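Local atomic coordinates of N-acetylglucosamine-6-phosphate deacetylase (Mycobacterium smegmatis, PDB entry 6FV4), a protein that probably catalyses the metal-dependent removal of the acetyl group from N-acetylglucosamine 6-phosphate, a step in carbohydrate metabolism. Residues B[161-166]-B[187-192]; B[243-248]-B[267-272]; B[326-331]-B[374-379]. The protein carries 1 engineered substitution. All blocks are in the same frame, centred on the assembly; numbering follows the deposited sequence.

Overall arrangement
The three contacts follow in series, with no nesting or crossing. Interaction 1 closes a loop with 20 residues between its segments and joins helices 160-170 and 186-195 on the outside of the amidohydrolase barrel. Interaction 2 then closes a loop with 18 residues between its segments and joins helices 240-246 and 263-273, at the surface that meets the second subunit. Interaction 3 spans 42 residues and ties helix 324-334 to strand 373-376, where the barrel meets the small beta domain. Interactions 1 and 3 lie on opposite sides of the chain's centre, with centres about 39 Å apart. Interaction 2 touches neither; its nearest atoms lie about 9 Å from interaction 1 and about 7 Å from interaction 3.

Interaction 1. Residues B[161-166]-B[187-192]; sequences GEIGRV and LAAIAQ
Ile163 meets Ala189 and Gln192 between two outer helices of the TIM-like barrel of this amidohydrolase. Helices 160-170 and 186-195 run nearly in the same direction. Their short segments cross at -25° with axes 10.9 Å apart. Strand 174-179 comes between them in the chain.

The apolar part is a single touch of methyl groups. CD1 of Ile163 lies 3.6 Å from CB of Ala189. CG1 of Ile163 is anti to the carbonyl carbon (chi1 -69°) and the chain continues extended, which carries CD1 across to the second helix. Trp141 and Pro158 also pack on Ile163, and Pro158 reaches Ala189 as well.

The polar end of Gln192 accounts for the rest. Its chain is extended, with CG anti to the backbone N (chi1 -162°), and it spans the gap to the first helix. There the amide lies against the branched side of Ile163. CG2 of Ile163 is 3.7 Å from OE1 of Gln192 and equally far from its NE2. NE2 also donates a hydrogen bond to the carbonyl oxygen of Pro160, just before the first segment. This bond links the end of the side chain to the start of helix 160-170. The segments themselves share no hydrogen bond. Gly164 presents only backbone here, and its N lies 3.7 Å from NE2 of Gln192.

Interaction 2. Residues B[243-248]-B[267-272]; sequences ALTEDS and RHITQT
Thr245 faces Ile269 and Thr272 across two neighbouring helices of the amidohydrolase barrel, at the subunit interface. Helix 240-246 carries Thr245 near its end, and helix 263-273 carries the other two. The contact is buried and purely van der Waals.

Thr245 has the most surface covered. Its methyl CG2 lies 3.8 Å from CD1 of Ile269, and the two side chains meet at about a right angle. OG1 of Thr245 sits between the backbone N and the carbonyl carbon (chi1 52°). From there it turns back to the preceding turn of its own helix, where it shares its proton between O of Ala241, the stronger partner, and O of Val242. The hydroxyl is thus satisfied within its helix, while the methyl group faces the other helix. His268 of the second subunit packs on Thr245 as well.

Thr245 and Thr272 have the closest CA atoms of the two segments, 7.0 Å apart. The contact between them is looser: CB of Thr245 is 4.2 Å from CG2 of Thr272. OG1 of Thr272 also takes part in the dimer, being hydrogen-bonded to OG1 of Thr272 of the second subunit. The two hydroxyls cannot both donate to their own helices while one also donates across the interface.

Ile269 reaches Thr245 with its tip, CD1. Val252, Met254 and Leu278, on barrel strands, pack on the same side chain.

The hydroxyl of Thr272 is also held inside its helix. OG1 donates to O of His268 over 2.7 Å, from above the carbonyl plane, while N of Thr272 reaches the same oxygen from the opposite face.

Interaction 3. Residues B[326-331]-B[374-379]; sequences QVFRLA and VVLDHD
Phe328 and Arg329 of helix 324-334 meet Leu376 and Asp379, at the end of strand 373-376 and the turn after it. The contact joins a helix of the amidohydrolase barrel to the small beta domain built from both ends of the chain. Strand 373-376 pairs with strands 63-76 and 382-387.

Of the two touching helix residues, Phe328 comes first and makes the apolar half of the contact. CG is anti to the backbone N (chi1 -177°), which directs the ring out from the helix to the strand. Its CE2 lies 3.7 Å from CD1 of Leu376. The methyl comes at a slant to the ring. Leu376 points toward the helix, and its side chain also touches Val65 and Val382 on the two flanking strands. The ring of Phe328 meets that of Phe68 with planes about 40° apart. Leu343, Ala346, Val347 and Ala350 of helix 339-357 pack on it too. Phe328 is therefore buried among two helices and the strands.

Arg329 follows on the more exposed edge of the contact. It too starts with CG anti to the backbone N, and its chain bends at chi3 (41°). The aliphatic part of the side chain does the touching. The guanidinium group lies near the turn that follows the strand. NH1 makes a weak hydrogen bond to O of Leu380 and a long, weak ion pair with Glu325. The carboxylate of Asp377 is not in contact with it: NH1 of Arg329 is 6.5 Å from OD1 of Asp377. That OD1 is hydrogen-bonded to N of Ala381, a bond that closes across the turn. Asp379 meets the helix through its backbone, its O lying 3.3 Å from CD of Arg329.

Interaction 1. Residues B[161-166]-B[187-192]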
ATOM      1  N   GLY B 161     -30.455  19.202  -9.832  1.00 34.42           N
ATOM      2  CA  GLY B 161     -31.676  18.955 -10.588  1.00 40.76           C
ATOM      3  C   GLY B 161     -31.572  17.740 -11.493  1.00 38.82           C
ATOM      4  O   GLY B 161     -32.432  16.859 -11.468  1.00 37.68           O
ATOM      5  N   GLU B 162     -30.503  17.662 -12.296  1.00 37.71           N
ATOM      6  CA  GLU B 162     -30.352  16.496 -13.165  1.00 40.16           C
ATOM      7  C   GLU B 162     -30.159  15.212 -12.361  1.00 34.91           C
ATOM      8  O   GLU B 162     -30.628  14.145 -12.774  1.00 35.92           O
ATOM      9  CB  GLU B 162     -29.188  16.676 -14.140  1.00 34.70           C
ATOM     10  CG  GLU B 162     -29.021  15.450 -15.012  1.00 34.95           C
ATOM     11  CD  GLU B 162     -28.075  15.649 -16.155  1.00 38.77           C
ATOM     12  OE1 GLU B 162     -27.518  16.759 -16.261  1.00 46.35           O
ATOM     13  OE2 GLU B 162     -27.888  14.694 -16.946  1.00 38.67           O
ATOM     14  N   ILE B 163     -29.494  15.289 -11.212  1.00 37.57           N
ATOM     15  CA  ILE B 163     -29.319  14.094 -10.391  1.00 37.58           C
ATOM     16  C   ILE B 163     -30.672  13.598  -9.885  1.00 31.65           C
ATOM     17  O   ILE B 163     -31.003  12.410  -9.997  1.00 31.81           O
ATOM     18  CB  ILE B 163     -28.327  14.376  -9.243  1.00 32.07           C
ATOM     19  CG1 ILE B 163     -26.922  14.565  -9.813  1.00 34.83           C
ATOM     20  CG2 ILE B 163     -28.345  13.251  -8.236  1.00 33.09           C
ATOM     21  CD1 ILE B 163     -25.833  14.732  -8.760  1.00 33.53           C
ATOM     22  N   GLY B 164     -31.487  14.502  -9.355  1.00 34.84           N
ATOM     23  CA  GLY B 164     -32.822  14.106  -8.927  1.00 37.12           C
ATOM     24  C   GLY B 164     -33.659  13.529 -10.059  1.00 37.54           C
ATOM     25  O   GLY B 164     -34.345  12.516  -9.883  1.00 35.77           O
ATOM     26  N   ARG B 165     -33.587  14.146 -11.244  1.00 34.44           N
ATOM     27  CA  ARG B 165     -34.335  13.645 -12.397  1.00 35.25           C
ATOM     28  C   ARG B 165     -33.867  12.256 -12.810  1.00 34.99           C
ATOM     29  O   ARG B 165     -34.685  11.391 -13.150  1.00 27.57           O
ATOM     30  CB  ARG B 165     -34.198  14.616 -13.564  1.00 34.24           C
ATOM     31  CG  ARG B 165     -34.900  15.944 -13.336  1.00 39.74           C
ATOM     32  CD  ARG B 165     -34.950  16.725 -14.618  1.00 34.75           C
ATOM     33  NE  ARG B 165     -33.630  17.151 -15.071  1.00 37.11           N
ATOM     34  CZ  ARG B 165     -33.082  18.321 -14.764  1.00 39.08           C
ATOM     35  NH1 ARG B 165     -33.737  19.171 -13.986  1.00 41.33           N
ATOM     36  NH2 ARG B 165     -31.876  18.636 -15.220  1.00 39.88           N
ATOM     37  N   VAL B 166     -32.546  12.025 -12.792  1.00 35.31           N
ATOM     38  CA  VAL B 166     -32.018  10.721 -13.173  1.00 29.46           C
ATOM     39  C   VAL B 166     -32.375   9.678 -12.128  1.00 30.86           C
ATOM     40  O   VAL B 166     -32.769   8.554 -12.465  1.00 29.59           O
ATOM     41  CB  VAL B 166     -30.498  10.808 -13.403  1.00 33.96           C
ATOM     42  CG1 VAL B 166     -29.902   9.414 -13.527  1.00 33.74           C
ATOM     43  CG2 VAL B 166     -30.220  11.620 -14.650  1.00 35.17           C
ATOM     44  N   LEU B 187     -19.022  17.655  -3.870  1.00 34.61           N
ATOM     45  CA  LEU B 187     -19.271  17.272  -2.482  1.00 32.59           C
ATOM     46  C   LEU B 187     -20.762  17.294  -2.171  1.00 32.24           C
ATOM     47  O   LEU B 187     -21.267  16.424  -1.453  1.00 32.41           O
ATOM     48  CB  LEU B 187     -18.508  18.188  -1.522  1.00 33.41           C
ATOM     49  CG  LEU B 187     -16.981  18.029  -1.513  1.00 37.79           C
ATOM     50  CD1 LEU B 187     -16.368  18.806  -0.362  1.00 42.35           C
ATOM     51  CD2 LEU B 187     -16.611  16.557  -1.429  1.00 32.07           C
ATOM     52  N   ALA B 188     -21.483  18.292  -2.688  1.00 31.84           N
ATOM     53  CA  ALA B 188     -22.930  18.314  -2.508  1.00 33.68           C
ATOM     54  C   ALA B 188     -23.586  17.124  -3.202  1.00 30.46           C
ATOM     55  O   ALA B 188     -24.502  16.500  -2.650  1.00 33.26           O
ATOM     56  CB  ALA B 188     -23.509  19.636  -3.029  1.00 35.57           C
ATOM     57  N   ALA B 189     -23.122  16.782  -4.407  1.00 28.28           N
ATOM     58  CA  ALA B 189     -23.708  15.649  -5.124  1.00 31.22           C
ATOM     59  C   ALA B 189     -23.530  14.353  -4.347  1.00 31.82           C
ATOM     60  O   ALA B 189     -24.451  13.536  -4.260  1.00 29.02           O
ATOM     61  CB  ALA B 189     -23.091  15.535  -6.517  1.00 31.96           C
ATOM     62  N   ILE B 190     -22.350  14.153  -3.755  1.00 27.81           N
ATOM     63  CA  ILE B 190     -22.120  12.965  -2.940  1.00 25.24           C
ATOM     64  C   ILE B 190     -23.095  12.918  -1.773  1.00 25.87           C
ATOM     65  O   ILE B 190     -23.628  11.858  -1.436  1.00 28.02           O
ATOM     66  CB  ILE B 190     -20.657  12.929  -2.446  1.00 25.47           C
ATOM     67  CG1 ILE B 190     -19.712  12.678  -3.628  1.00 28.46           C
ATOM     68  CG2 ILE B 190     -20.508  11.883  -1.349  1.00 23.95           C
ATOM     69  CD1 ILE B 190     -18.256  13.012  -3.358  1.00 28.97           C
ATOM     70  N   ALA B 191     -23.318  14.053  -1.114  1.00 27.92           N
ATOM     71  CA  ALA B 191     -24.283  14.068  -0.022  1.00 34.20           C
ATOM     72  C   ALA B 191     -25.681  13.758  -0.538  1.00 33.61           C
ATOM     73  O   ALA B 191     -26.451  13.042   0.114  1.00 35.04           O
ATOM     74  CB  ALA B 191     -24.260  15.421   0.692  1.00 35.90           C
ATOM     75  N   GLN B 192     -26.007  14.265  -1.726  1.00 30.09           N
ATOM     76  CA  GLN B 192     -27.322  14.027  -2.319  1.00 33.25           C
ATOM     77  C   GLN B 192     -27.516  12.550  -2.639  1.00 33.84           C
ATOM     78  O   GLN B 192     -28.585  11.981  -2.380  1.00 32.26           O
ATOM     79  CB  GLN B 192     -27.472  14.876  -3.584  1.00 32.98           C
ATOM     80  CG  GLN B 192     -28.903  15.074  -4.070  1.00 34.81           C
ATOM     81  CD  GLN B 192     -28.948  15.677  -5.463  1.00 36.84           C
ATOM     82  OE1 GLN B 192     -27.927  16.135  -5.990  1.00 35.89           O
ATOM     83  NE2 GLN B 192     -30.128  15.666  -6.076  1.00 37.89           N
TER

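Interaction 2. Residues B[243-248]-B[267-272]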
ATOM      1  N   ALA B 243      -5.882   8.224  -0.480  1.00 30.56           N
ATOM      2  CA  ALA B 243      -7.062   8.556   0.319  1.00 29.61           C
ATOM      3  C   ALA B 243      -8.052   7.403   0.332  1.00 24.08           C
ATOM      4  O   ALA B 243      -8.618   7.071   1.382  1.00 25.80           O
ATOM      5  CB  ALA B 243      -7.733   9.832  -0.212  1.00 30.80           C
ATOM      6  N   LEU B 244      -8.238   6.750  -0.814  1.00 24.76           N
ATOM      7  CA  LEU B 244      -9.201   5.655  -0.906  1.00 27.60           C
ATOM      8  C   LEU B 244      -8.733   4.405  -0.164  1.00 28.98           C
ATOM      9  O   LEU B 244      -9.547   3.724   0.475  1.00 28.09           O
ATOM     10  CB  LEU B 244      -9.501   5.340  -2.374  1.00 27.70           C
ATOM     11  CG  LEU B 244     -10.347   6.397  -3.107  1.00 23.63           C
ATOM     12  CD1 LEU B 244     -10.194   6.232  -4.614  1.00 26.33           C
ATOM     13  CD2 LEU B 244     -11.825   6.285  -2.714  1.00 25.82           C
ATOM     14  N   THR B 245      -7.431   4.071  -0.229  1.00 30.96           N
ATOM     15  CA  THR B 245      -6.962   2.900   0.504  1.00 26.95           C
ATOM     16  C   THR B 245      -6.853   3.166   1.997  1.00 27.43           C
ATOM     17  O   THR B 245      -6.967   2.225   2.794  1.00 28.61           O
ATOM     18  CB  THR B 245      -5.611   2.408  -0.029  1.00 26.06           C
ATOM     19  OG1 THR B 245      -4.675   3.489  -0.085  1.00 30.94           O
ATOM     20  CG2 THR B 245      -5.761   1.813  -1.418  1.00 28.72           C
ATOM     21  N   GLU B 246      -6.663   4.427   2.383  1.00 24.54           N
ATOM     22  CA  GLU B 246      -6.429   4.775   3.776  1.00 26.06           C
ATOM     23  C   GLU B 246      -7.686   4.612   4.629  1.00 31.87           C
ATOM     24  O   GLU B 246      -7.598   4.182   5.782  1.00 29.22           O
ATOM     25  CB  GLU B 246      -5.895   6.203   3.824  1.00 30.17           C
ATOM     26  CG  GLU B 246      -6.188   7.018   5.049  1.00 38.68           C
ATOM     27  CD  GLU B 246      -5.615   8.425   4.919  1.00 37.32           C
ATOM     28  OE1 GLU B 246      -6.333   9.339   4.464  1.00 41.02           O
ATOM     29  OE2 GLU B 246      -4.427   8.607   5.241  1.00 42.74           O
ATOM     30  N   ASP B 247      -8.866   4.925   4.081  1.00 30.37           N
ATOM     31  CA  ASP B 247     -10.085   5.041   4.878  1.00 29.24           C
ATOM     32  C   ASP B 247     -10.874   3.728   4.917  1.00 30.37           C
ATOM     33  O   ASP B 247     -11.246   3.186   3.871  1.00 27.83           O
ATOM     34  CB  ASP B 247     -10.957   6.156   4.321  1.00 32.20           C
ATOM     35  CG  ASP B 247     -12.066   6.546   5.278  1.00 32.56           C
ATOM     36  OD1 ASP B 247     -12.928   5.683   5.569  1.00 32.65           O
ATOM     37  OD2 ASP B 247     -12.043   7.696   5.762  1.00 33.05           O
ATOM     38  N   SER B 248     -11.162   3.237   6.131  1.00 23.51           N
ATOM     39  CA  SER B 248     -11.784   1.924   6.284  1.00 24.88           C
ATOM     40  C   SER B 248     -13.208   1.872   5.734  1.00 27.62           C
ATOM     41  O   SER B 248     -13.736   0.774   5.510  1.00 26.60           O
ATOM     42  CB  SER B 248     -11.797   1.518   7.761  1.00 33.27           C
ATOM     43  OG  SER B 248     -12.566   2.431   8.532  1.00 36.23           O
ATOM     44  N   ARG B 267      -1.543  -7.114  -5.347  1.00 27.41           N
ATOM     45  CA  ARG B 267      -1.023  -7.628  -4.077  1.00 26.65           C
ATOM     46  C   ARG B 267      -0.769  -6.503  -3.083  1.00 21.33           C
ATOM     47  O   ARG B 267      -1.121  -6.610  -1.904  1.00 26.82           O
ATOM     48  CB  ARG B 267       0.278  -8.404  -4.320  1.00 29.33           C
ATOM     49  CG  ARG B 267       0.128  -9.892  -4.445  1.00 34.43           C
ATOM     50  CD  ARG B 267       1.481 -10.621  -4.246  1.00 34.04           C
ATOM     51  NE  ARG B 267       2.582 -10.048  -5.032  1.00 38.36           N
ATOM     52  CZ  ARG B 267       2.806 -10.296  -6.321  1.00 37.40           C
ATOM     53  NH1 ARG B 267       1.993 -11.095  -7.006  1.00 37.07           N
ATOM     54  NH2 ARG B 267       3.843  -9.736  -6.938  1.00 34.61           N
ATOM     55  N   HIS B 268      -0.091  -5.446  -3.530  1.00 23.38           N
ATOM     56  CA  HIS B 268       0.154  -4.273  -2.691  1.00 22.75           C
ATOM     57  C   HIS B 268      -1.136  -3.724  -2.084  1.00 26.97           C
ATOM     58  O   HIS B 268      -1.207  -3.437  -0.882  1.00 26.64           O
ATOM     59  CB  HIS B 268       0.834  -3.199  -3.542  1.00 26.16           C
ATOM     60  CG  HIS B 268       1.154  -1.940  -2.798  1.00 29.15           C
ATOM     61  ND1 HIS B 268       2.185  -1.855  -1.885  1.00 32.21           N
ATOM     62  CD2 HIS B 268       0.589  -0.712  -2.844  1.00 32.00           C
ATOM     63  CE1 HIS B 268       2.235  -0.627  -1.396  1.00 35.27           C
ATOM     64  NE2 HIS B 268       1.277   0.087  -1.964  1.00 29.17           N
ATOM     65  N   ILE B 269      -2.162  -3.539  -2.913  1.00 26.57           N
ATOM     66  CA  ILE B 269      -3.406  -2.965  -2.408  1.00 24.19           C
ATOM     67  C   ILE B 269      -4.099  -3.946  -1.471  1.00 23.68           C
ATOM     68  O   ILE B 269      -4.598  -3.560  -0.406  1.00 26.69           O
ATOM     69  CB  ILE B 269      -4.310  -2.523  -3.575  1.00 25.02           C
ATOM     70  CG1 ILE B 269      -3.655  -1.362  -4.330  1.00 24.49           C
ATOM     71  CG2 ILE B 269      -5.707  -2.083  -3.058  1.00 24.91           C
ATOM     72  CD1 ILE B 269      -3.278  -0.163  -3.444  1.00 26.39           C
ATOM     73  N   THR B 270      -4.136  -5.228  -1.836  1.00 21.44           N
ATOM     74  CA  THR B 270      -4.712  -6.209  -0.927  1.00 25.29           C
ATOM     75  C   THR B 270      -3.988  -6.189   0.410  1.00 27.26           C
ATOM     76  O   THR B 270      -4.628  -6.198   1.467  1.00 25.44           O
ATOM     77  CB  THR B 270      -4.652  -7.608  -1.532  1.00 26.29           C
ATOM     78  OG1 THR B 270      -5.367  -7.632  -2.772  1.00 25.65           O
ATOM     79  CG2 THR B 270      -5.255  -8.618  -0.576  1.00 29.10           C
ATOM     80  N   GLN B 271      -2.647  -6.140   0.372  1.00 29.98           N
ATOM     81  CA  GLN B 271      -1.839  -6.046   1.584  1.00 29.64           C
ATOM     82  C   GLN B 271      -2.192  -4.786   2.375  1.00 32.13           C
ATOM     83  O   GLN B 271      -2.275  -4.823   3.607  1.00 32.61           O
ATOM     84  CB  GLN B 271      -0.347  -6.094   1.185  1.00 27.07           C
ATOM     85  CG  GLN B 271       0.682  -6.107   2.288  1.00 31.34           C
ATOM     86  CD  GLN B 271       2.138  -6.214   1.761  1.00 38.81           C
ATOM     87  OE1 GLN B 271       2.404  -6.128   0.547  1.00 39.21           O
ATOM     88  NE2 GLN B 271       3.078  -6.412   2.682  1.00 37.00           N
ATOM     89  N   THR B 272      -2.459  -3.677   1.683  1.00 27.21           N
ATOM     90  CA  THR B 272      -2.772  -2.413   2.357  1.00 27.88           C
ATOM     91  C   THR B 272      -4.171  -2.419   2.982  1.00 28.80           C
ATOM     92  O   THR B 272      -4.334  -2.066   4.154  1.00 28.91           O
ATOM     93  CB  THR B 272      -2.649  -1.238   1.372  1.00 28.78           C
ATOM     94  OG1 THR B 272      -1.365  -1.258   0.744  1.00 34.41           O
ATOM     95  CG2 THR B 272      -2.808   0.099   2.091  1.00 30.09           C
TER

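Interaction 3. Residues B[326-331]-B[374-379]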
ATOM      1  N   GLN B 326     -12.410 -15.169 -14.984  1.00 36.29           N
ATOM      2  CA  GLN B 326     -10.996 -14.915 -15.248  1.00 32.75           C
ATOM      3  C   GLN B 326     -10.356 -14.102 -14.131  1.00 31.69           C
ATOM      4  O   GLN B 326      -9.228 -14.392 -13.717  1.00 28.04           O
ATOM      5  CB  GLN B 326     -10.819 -14.200 -16.591  1.00 34.73           C
ATOM      6  CG  GLN B 326     -11.040 -15.094 -17.806  1.00 35.94           C
ATOM      7  CD  GLN B 326     -11.224 -14.300 -19.091  1.00 44.11           C
ATOM      8  OE1 GLN B 326     -12.342 -13.937 -19.443  1.00 35.25           O
ATOM      9  NE2 GLN B 326     -10.129 -14.046 -19.808  1.00 47.14           N
ATOM     10  N   VAL B 327     -11.042 -13.075 -13.628  1.00 29.88           N
ATOM     11  CA  VAL B 327     -10.413 -12.260 -12.592  1.00 29.85           C
ATOM     12  C   VAL B 327     -10.295 -13.044 -11.288  1.00 31.62           C
ATOM     13  O   VAL B 327      -9.299 -12.903 -10.559  1.00 30.30           O
ATOM     14  CB  VAL B 327     -11.156 -10.930 -12.390  1.00 29.20           C
ATOM     15  CG1 VAL B 327     -11.252 -10.166 -13.720  1.00 27.93           C
ATOM     16  CG2 VAL B 327     -12.514 -11.161 -11.795  1.00 30.84           C
ATOM     17  N   PHE B 328     -11.288 -13.892 -10.984  1.00 27.69           N
ATOM     18  CA  PHE B 328     -11.199 -14.769  -9.817  1.00 30.51           C
ATOM     19  C   PHE B 328      -9.951 -15.647  -9.890  1.00 30.79           C
ATOM     20  O   PHE B 328      -9.183 -15.744  -8.924  1.00 26.89           O
ATOM     21  CB  PHE B 328     -12.457 -15.638  -9.724  1.00 27.83           C
ATOM     22  CG  PHE B 328     -12.505 -16.538  -8.499  1.00 27.74           C
ATOM     23  CD1 PHE B 328     -12.973 -16.058  -7.284  1.00 29.12           C
ATOM     24  CD2 PHE B 328     -12.099 -17.862  -8.573  1.00 27.74           C
ATOM     25  CE1 PHE B 328     -13.040 -16.894  -6.153  1.00 31.07           C
ATOM     26  CE2 PHE B 328     -12.151 -18.693  -7.450  1.00 26.74           C
ATOM     27  CZ  PHE B 328     -12.621 -18.205  -6.241  1.00 27.76           C
ATOM     28  N   ARG B 329      -9.750 -16.306 -11.031  1.00 32.56           N
ATOM     29  CA  ARG B 329      -8.617 -17.210 -11.197  1.00 31.77           C
ATOM     30  C   ARG B 329      -7.296 -16.449 -11.160  1.00 34.30           C
ATOM     31  O   ARG B 329      -6.318 -16.928 -10.577  1.00 33.56           O
ATOM     32  CB  ARG B 329      -8.793 -17.983 -12.506  1.00 33.53           C
ATOM     33  CG  ARG B 329      -7.762 -19.041 -12.821  1.00 42.45           C
ATOM     34  CD  ARG B 329      -8.202 -19.906 -14.025  1.00 41.27           C
ATOM     35  NE  ARG B 329      -8.816 -19.131 -15.109  1.00 45.44           N
ATOM     36  CZ  ARG B 329     -10.086 -19.243 -15.508  1.00 44.70           C
ATOM     37  NH1 ARG B 329     -10.911 -20.108 -14.923  1.00 41.84           N
ATOM     38  NH2 ARG B 329     -10.535 -18.485 -16.502  1.00 43.29           N
ATOM     39  N   LEU B 330      -7.254 -15.243 -11.745  1.00 32.01           N
ATOM     40  CA  LEU B 330      -6.045 -14.422 -11.653  1.00 34.75           C
ATOM     41  C   LEU B 330      -5.830 -13.898 -10.234  1.00 34.14           C
ATOM     42  O   LEU B 330      -4.691 -13.818  -9.756  1.00 32.17           O
ATOM     43  CB  LEU B 330      -6.119 -13.268 -12.658  1.00 29.52           C
ATOM     44  CG  LEU B 330      -5.840 -13.664 -14.111  1.00 33.49           C
ATOM     45  CD1 LEU B 330      -6.081 -12.516 -15.093  1.00 32.42           C
ATOM     46  CD2 LEU B 330      -4.383 -14.208 -14.224  1.00 32.28           C
ATOM     47  N   ALA B 331      -6.908 -13.540  -9.540  1.00 30.65           N
ATOM     48  CA  ALA B 331      -6.792 -13.141  -8.141  1.00 29.93           C
ATOM     49  C   ALA B 331      -6.172 -14.253  -7.294  1.00 31.42           C
ATOM     50  O   ALA B 331      -5.293 -13.994  -6.463  1.00 33.34           O
ATOM     51  CB  ALA B 331      -8.170 -12.750  -7.594  1.00 29.11           C
ATOM     52  N   VAL B 374     -21.272 -21.373  -7.796  1.00 27.49           N
ATOM     53  CA  VAL B 374     -20.450 -21.654  -8.968  1.00 28.77           C
ATOM     54  C   VAL B 374     -19.584 -22.868  -8.663  1.00 26.95           C
ATOM     55  O   VAL B 374     -19.028 -22.984  -7.568  1.00 29.48           O
ATOM     56  CB  VAL B 374     -19.570 -20.443  -9.360  1.00 28.05           C
ATOM     57  CG1 VAL B 374     -18.640 -20.800 -10.522  1.00 33.02           C
ATOM     58  CG2 VAL B 374     -20.429 -19.254  -9.735  1.00 31.55           C
ATOM     59  N   VAL B 375     -19.508 -23.792  -9.608  1.00 28.91           N
ATOM     60  CA  VAL B 375     -18.726 -25.004  -9.453  1.00 31.49           C
ATOM     61  C   VAL B 375     -17.484 -24.853 -10.309  1.00 33.44           C
ATOM     62  O   VAL B 375     -17.577 -24.489 -11.487  1.00 29.09           O
ATOM     63  CB  VAL B 375     -19.530 -26.253  -9.840  1.00 30.36           C
ATOM     64  CG1 VAL B 375     -18.758 -27.494  -9.445  1.00 33.77           C
ATOM     65  CG2 VAL B 375     -20.896 -26.237  -9.144  1.00 28.02           C
ATOM     66  N   LEU B 376     -16.320 -25.105  -9.711  1.00 30.51           N
ATOM     67  CA  LEU B 376     -15.040 -24.931 -10.379  1.00 30.15           C
ATOM     68  C   LEU B 376     -14.249 -26.224 -10.289  1.00 37.86           C
ATOM     69  O   LEU B 376     -14.299 -26.910  -9.265  1.00 32.07           O
ATOM     70  CB  LEU B 376     -14.237 -23.788  -9.739  1.00 32.01           C
ATOM     71  CG  LEU B 376     -14.930 -22.448  -9.494  1.00 36.14           C
ATOM     72  CD1 LEU B 376     -14.079 -21.579  -8.580  1.00 32.45           C
ATOM     73  CD2 LEU B 376     -15.190 -21.735 -10.814  1.00 33.05           C
ATOM     74  N   ASP B 377     -13.500 -26.543 -11.347  1.00 37.31           N
ATOM     75  CA  ASP B 377     -12.617 -27.705 -11.319  1.00 42.10           C
ATOM     76  C   ASP B 377     -11.258 -27.309 -10.739  1.00 37.96           C
ATOM     77  O   ASP B 377     -11.082 -26.212 -10.202  1.00 40.19           O
ATOM     78  CB  ASP B 377     -12.509 -28.330 -12.713  1.00 45.35           C
ATOM     79  CG  ASP B 377     -11.949 -27.379 -13.759  1.00 38.50           C
ATOM     80  OD1 ASP B 377     -11.225 -26.419 -13.411  1.00 42.85           O
ATOM     81  OD2 ASP B 377     -12.204 -27.623 -14.951  1.00 40.48           O
ATOM     82  N   HIS B 378     -10.263 -28.203 -10.830  1.00 49.36           N
ATOM     83  CA  HIS B 378      -8.982 -27.911 -10.187  1.00 42.83           C
ATOM     84  C   HIS B 378      -8.244 -26.783 -10.894  1.00 43.82           C
ATOM     85  O   HIS B 378      -7.502 -26.032 -10.250  1.00 44.26           O
ATOM     86  CB  HIS B 378      -8.110 -29.170 -10.102  1.00 50.81           C
ATOM     87  CG  HIS B 378      -8.260 -29.917  -8.804  1.00 56.42           C
ATOM     88  ND1 HIS B 378      -7.953 -29.360  -7.580  1.00 60.51           N
ATOM     89  CD2 HIS B 378      -8.707 -31.171  -8.542  1.00 51.36           C
ATOM     90  CE1 HIS B 378      -8.199 -30.238  -6.622  1.00 56.98           C
ATOM     91  NE2 HIS B 378      -8.658 -31.346  -7.179  1.00 50.36           N
ATOM     92  N   ASP B 379      -8.459 -26.622 -12.196  1.00 44.98           N
ATOM     93  CA  ASP B 379      -7.923 -25.455 -12.890  1.00 48.82           C
ATOM     94  C   ASP B 379      -8.679 -24.170 -12.563  1.00 42.72           C
ATOM     95  O   ASP B 379      -8.386 -23.136 -13.170  1.00 43.68           O
ATOM     96  CB  ASP B 379      -7.944 -25.692 -14.401  1.00 46.56           C
ATOM     97  CG  ASP B 379      -7.055 -26.858 -14.825  1.00 58.80           C
ATOM     98  OD1 ASP B 379      -6.051 -27.145 -14.124  1.00 55.81           O
ATOM     99  OD2 ASP B 379      -7.370 -27.495 -15.857  1.00 63.71           O
TER